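Local structure of probable porin (Pseudomonas aeruginosa, 4FT6) at residues Tyr270-Tyr281 with Val290-Ala301. The protein forms a beta-barrel porin of the OprD family that probably lets small solutes pass across the bacterial outer membrane. Sequence-based numbering, arbitrary orientation.
Sequences YQRMYGDDGMLY and VNDIQVRNFTSA
The Y281 ring meets N297 obliquely, with ring and amide planes 69° apart, while T299 OG1 lies beside the ring, roughly level with it. N297 ND2 donates to Y281 OH at 3.0 Å, and N297 OD1 accepts T299 OG1 from above its carbonyl plane, so both ends of this amide are used. The F298 ring has R296 NE over one face, nearer the ring's border than its centre, and N291 O at its edge. The amide of Q271 is gripped at both ends. The Q271 side chain, CG anti to the backbone N (chi1 177°) and extended beyond, carries its amide from the strand to the loop: OE1 accepts N291 N at 2.9 Å, and NE2 donates to N297 O at 3.0 Å, N297 O lying close to the plane of the Q271 amide, and weakly to F298 O. In this porin barrel, residues 270-274 end strand 264-274, and residues 290-301 belong to the long loop that folds inward against the wall before strand 304-313. N291, whose CB packs on Q271 OE1, hydrogen-bonds through ND2 to S305 and through OD1 to Q307 of that next strand. M273, kinked twice along its chain, lays CG against S300 O and brings CE up to F298 O and T299 CA. T299 O accepts M279 N at 3.1 Å and also takes a CA-H...O contact from G278. T299 CB packs on M279 CB at 3.5 Å; A301 CB rests near G278 N.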
loop_
_atom_site.group_PDB
_atom_site.type_symbol
_atom_site.label_atom_id
_atom_site.label_comp_id
_atom_site.label_asym_id
_atom_site.label_seq_id
_atom_site.Cartn_x
_atom_site.Cartn_y
_atom_site.Cartn_z
ATOM N N TYR A 270 -4.925 -2.783 17.446
ATOM C CA TYR A 270 -5.522 -1.565 17.962
ATOM C C TYR A 270 -4.946 -0.384 17.221
ATOM O O TYR A 270 -3.794 -0.413 16.774
ATOM C CB TYR A 270 -5.265 -1.401 19.459
ATOM C CG TYR A 270 -5.971 -0.205 20.064
ATOM C CD1 TYR A 270 -7.336 -0.235 20.319
ATOM C CD2 TYR A 270 -5.278 0.955 20.382
ATOM C CE1 TYR A 270 -7.996 0.866 20.880
ATOM C CE2 TYR A 270 -5.929 2.055 20.950
ATOM C CZ TYR A 270 -7.289 2.002 21.195
ATOM O OH TYR A 270 -7.954 3.080 21.750
ATOM N N GLN A 271 -5.753 0.664 17.099
ATOM C CA GLN A 271 -5.363 1.840 16.340
ATOM C C GLN A 271 -6.113 3.055 16.871
ATOM O O GLN A 271 -7.312 2.971 17.141
ATOM C CB GLN A 271 -5.683 1.622 14.864
ATOM C CG GLN A 271 -5.393 2.812 14.000
ATOM C CD GLN A 271 -5.587 2.507 12.539
ATOM O OE1 GLN A 271 -5.083 1.499 12.028
ATOM N NE2 GLN A 271 -6.330 3.374 11.850
ATOM N N ARG A 272 -5.416 4.178 17.027
ATOM C CA ARG A 272 -6.059 5.397 17.508
ATOM C C ARG A 272 -5.480 6.680 16.910
ATOM O O ARG A 272 -4.264 6.837 16.778
ATOM C CB ARG A 272 -6.027 5.458 19.035
ATOM C CG ARG A 272 -6.645 6.719 19.598
ATOM C CD ARG A 272 -6.797 6.611 21.081
ATOM N NE ARG A 272 -7.369 7.807 21.695
ATOM C CZ ARG A 272 -7.715 7.883 22.978
ATOM N NH1 ARG A 272 -7.549 6.835 23.776
ATOM N NH2 ARG A 272 -8.236 9.003 23.464
ATOM N N MET A 273 -6.380 7.586 16.544
ATOM C CA MET A 273 -6.057 8.881 15.960
ATOM C C MET A 273 -6.126 9.949 17.078
ATOM O O MET A 273 -7.160 10.093 17.745
ATOM C CB MET A 273 -7.116 9.198 14.901
ATOM C CG MET A 273 -6.653 9.264 13.438
ATOM S SD MET A 273 -5.380 8.107 12.899
ATOM C CE MET A 273 -6.231 6.544 13.064
ATOM N N TYR A 274 -5.043 10.689 17.299
ATOM C CA TYR A 274 -5.046 11.753 18.304
ATOM C C TYR A 274 -4.837 13.110 17.650
ATOM O O TYR A 274 -4.102 13.218 16.650
ATOM C CB TYR A 274 -3.910 11.563 19.325
ATOM C CG TYR A 274 -3.860 10.234 20.051
ATOM C CD1 TYR A 274 -3.272 9.120 19.464
ATOM C CD2 TYR A 274 -4.358 10.104 21.339
ATOM C CE1 TYR A 274 -3.206 7.903 20.132
ATOM C CE2 TYR A 274 -4.292 8.883 22.022
ATOM C CZ TYR A 274 -3.710 7.793 21.405
ATOM O OH TYR A 274 -3.630 6.578 22.038
ATOM N N GLY A 275 -5.432 14.150 18.233
ATOM C CA GLY A 275 -5.222 15.508 17.757
ATOM C C GLY A 275 -6.376 16.042 16.926
ATOM O O GLY A 275 -7.358 15.329 16.667
ATOM N N ASP A 276 -6.254 17.297 16.502
ATOM C CA ASP A 276 -7.294 17.958 15.722
ATOM C C ASP A 276 -7.496 17.355 14.343
ATOM O O ASP A 276 -8.534 17.554 13.731
ATOM C CB ASP A 276 -6.980 19.445 15.585
ATOM C CG ASP A 276 -7.429 20.234 16.786
ATOM O OD1 ASP A 276 -8.528 19.935 17.302
ATOM O OD2 ASP A 276 -6.685 21.135 17.222
ATOM N N ASP A 277 -6.501 16.622 13.862
ATOM C CA ASP A 277 -6.544 16.045 12.523
ATOM C C ASP A 277 -6.370 14.540 12.607
ATOM O O ASP A 277 -5.733 14.030 13.536
ATOM C CB ASP A 277 -5.429 16.619 11.644
ATOM C CG ASP A 277 -5.595 18.096 11.375
ATOM O OD1 ASP A 277 -6.506 18.461 10.595
ATOM O OD2 ASP A 277 -4.798 18.896 11.922
ATOM N N GLY A 278 -6.948 13.834 11.640
ATOM C CA GLY A 278 -6.732 12.405 11.522
ATOM C C GLY A 278 -5.402 12.145 10.825
ATOM O O GLY A 278 -4.623 13.081 10.587
ATOM N N MET A 279 -5.140 10.882 10.498
ATOM C CA MET A 279 -3.888 10.501 9.843
ATOM C C MET A 279 -3.626 11.313 8.566
ATOM O O MET A 279 -4.511 11.496 7.730
ATOM C CB MET A 279 -3.899 9.017 9.505
ATOM C CG MET A 279 -2.706 8.586 8.701
ATOM S SD MET A 279 -1.296 8.308 9.767
ATOM C CE MET A 279 0.003 8.028 8.550
ATOM N N LEU A 280 -2.403 11.810 8.444
ATOM C CA LEU A 280 -1.979 12.628 7.327
ATOM C C LEU A 280 -0.950 11.827 6.529
ATOM O O LEU A 280 0.028 11.314 7.078
ATOM C CB LEU A 280 -1.359 13.938 7.827
ATOM C CG LEU A 280 -2.349 14.867 8.539
ATOM C CD1 LEU A 280 -1.645 15.900 9.439
ATOM C CD2 LEU A 280 -3.228 15.570 7.507
ATOM N N TYR A 281 -1.180 11.701 5.225
ATOM C CA TYR A 281 -0.291 10.918 4.368
ATOM C C TYR A 281 -0.364 11.395 2.927
ATOM O O TYR A 281 -1.157 12.292 2.583
ATOM C CB TYR A 281 -0.587 9.410 4.485
ATOM C CG TYR A 281 -2.042 9.004 4.294
ATOM C CD1 TYR A 281 -3.001 9.225 5.282
ATOM C CD2 TYR A 281 -2.448 8.348 3.145
ATOM C CE1 TYR A 281 -4.340 8.821 5.099
ATOM C CE2 TYR A 281 -3.767 7.947 2.955
ATOM C CZ TYR A 281 -4.707 8.181 3.925
ATOM O OH TYR A 281 -6.001 7.764 3.709
ATOM N N VAL A 290 -2.630 -0.792 11.148
ATOM C CA VAL A 290 -3.220 -2.134 11.199
ATOM C C VAL A 290 -4.639 -2.216 10.636
ATOM O O VAL A 290 -5.006 -3.224 10.026
ATOM C CB VAL A 290 -3.169 -2.731 12.633
ATOM C CG1 VAL A 290 -4.081 -1.925 13.598
ATOM C CG2 VAL A 290 -3.500 -4.232 12.615
ATOM N N ASN A 291 -5.425 -1.160 10.837
ATOM C CA ASN A 291 -6.774 -1.097 10.282
ATOM C C ASN A 291 -6.845 -0.445 8.915
ATOM O O ASN A 291 -7.904 0.054 8.530
ATOM C CB ASN A 291 -7.722 -0.345 11.216
ATOM C CG ASN A 291 -8.269 -1.220 12.313
ATOM O OD1 ASN A 291 -8.247 -2.452 12.215
ATOM N ND2 ASN A 291 -8.771 -0.588 13.372
ATOM N N ASP A 292 -5.726 -0.412 8.189
ATOM C CA ASP A 292 -5.781 0.055 6.810
ATOM C C ASP A 292 -6.207 -1.149 5.990
ATOM O O ASP A 292 -5.378 -1.929 5.524
ATOM C CB ASP A 292 -4.435 0.585 6.320
ATOM C CG ASP A 292 -4.539 1.278 4.973
ATOM O OD1 ASP A 292 -5.477 0.957 4.193
ATOM O OD2 ASP A 292 -3.679 2.146 4.694
ATOM N N ILE A 293 -7.514 -1.325 5.852
ATOM C CA ILE A 293 -8.024 -2.557 5.281
ATOM C C ILE A 293 -8.766 -2.295 3.971
ATOM O O ILE A 293 -8.530 -1.278 3.327
ATOM C CB ILE A 293 -8.857 -3.366 6.319
ATOM C CG1 ILE A 293 -10.077 -2.570 6.759
ATOM C CG2 ILE A 293 -7.999 -3.722 7.528
ATOM C CD1 ILE A 293 -10.838 -3.220 7.838
ATOM N N GLN A 294 -9.656 -3.202 3.578
ATOM C CA GLN A 294 -10.113 -3.256 2.190
ATOM C C GLN A 294 -10.730 -1.964 1.638
ATOM O O GLN A 294 -10.335 -1.516 0.571
ATOM C CB GLN A 294 -11.045 -4.459 1.961
ATOM C CG GLN A 294 -11.255 -4.797 0.485
ATOM C CD GLN A 294 -12.073 -6.050 0.281
ATOM O OE1 GLN A 294 -12.066 -6.952 1.123
ATOM N NE2 GLN A 294 -12.787 -6.118 -0.843
ATOM N N VAL A 295 -11.674 -1.362 2.356
ATOM C CA VAL A 295 -12.376 -0.185 1.833
ATOM C C VAL A 295 -12.143 1.087 2.649
ATOM O O VAL A 295 -12.242 2.199 2.128
ATOM C CB VAL A 295 -13.908 -0.438 1.672
ATOM C CG1 VAL A 295 -14.247 -1.918 1.905
ATOM C CG2 VAL A 295 -14.708 0.463 2.598
ATOM N N ARG A 296 -11.831 0.912 3.925
ATOM C CA ARG A 296 -11.652 2.028 4.843
ATOM C C ARG A 296 -10.409 1.787 5.723
ATOM O O ARG A 296 -10.006 0.628 5.946
ATOM C CB ARG A 296 -12.908 2.174 5.707
ATOM C CG ARG A 296 -12.936 3.408 6.570
ATOM C CD ARG A 296 -14.216 3.497 7.350
ATOM N NE ARG A 296 -13.997 4.211 8.605
ATOM C CZ ARG A 296 -13.857 5.528 8.691
ATOM N NH1 ARG A 296 -13.909 6.271 7.593
ATOM N NH2 ARG A 296 -13.660 6.101 9.867
ATOM N N ASN A 297 -9.792 2.864 6.212
ATOM C CA ASN A 297 -8.561 2.732 6.994
ATOM C C ASN A 297 -8.664 3.297 8.431
ATOM O O ASN A 297 -7.684 3.307 9.193
ATOM C CB ASN A 297 -7.349 3.303 6.223
ATOM C CG ASN A 297 -7.431 4.798 6.045
ATOM O OD1 ASN A 297 -8.374 5.439 6.517
ATOM N ND2 ASN A 297 -6.435 5.371 5.390
ATOM N N PHE A 298 -9.864 3.750 8.782
ATOM C CA PHE A 298 -10.181 4.169 10.145
ATOM C C PHE A 298 -9.244 5.258 10.645
ATOM O O PHE A 298 -8.671 5.143 11.718
ATOM C CB PHE A 298 -10.172 2.954 11.081
ATOM C CG PHE A 298 -11.239 1.933 10.744
ATOM C CD1 PHE A 298 -10.998 0.929 9.811
ATOM C CD2 PHE A 298 -12.496 1.995 11.337
ATOM C CE1 PHE A 298 -11.999 -0.008 9.493
ATOM C CE2 PHE A 298 -13.488 1.060 11.021
ATOM C CZ PHE A 298 -13.243 0.063 10.100
ATOM N N THR A 299 -9.114 6.325 9.866
ATOM C CA THR A 299 -8.148 7.380 10.166
ATOM C C THR A 299 -8.768 8.761 10.339
ATOM O O THR A 299 -8.056 9.774 10.266
ATOM C CB THR A 299 -7.068 7.482 9.081
ATOM O OG1 THR A 299 -7.691 7.815 7.840
ATOM C CG2 THR A 299 -6.300 6.178 8.948
ATOM N N SER A 300 -10.083 8.797 10.554
ATOM C CA SER A 300 -10.775 10.050 10.839
ATOM C C SER A 300 -10.281 10.646 12.156
ATOM O O SER A 300 -9.814 9.916 13.038
ATOM C CB SER A 300 -12.277 9.813 10.937
ATOM O OG SER A 300 -12.785 9.440 9.684
ATOM N N ALA A 301 -10.392 11.967 12.290
ATOM C CA ALA A 301 -9.973 12.643 13.513
ATOM C C ALA A 301 -10.588 11.998 14.764
ATOM O O ALA A 301 -11.808 11.837 14.866
ATOM C CB ALA A 301 -10.306 14.141 13.452
#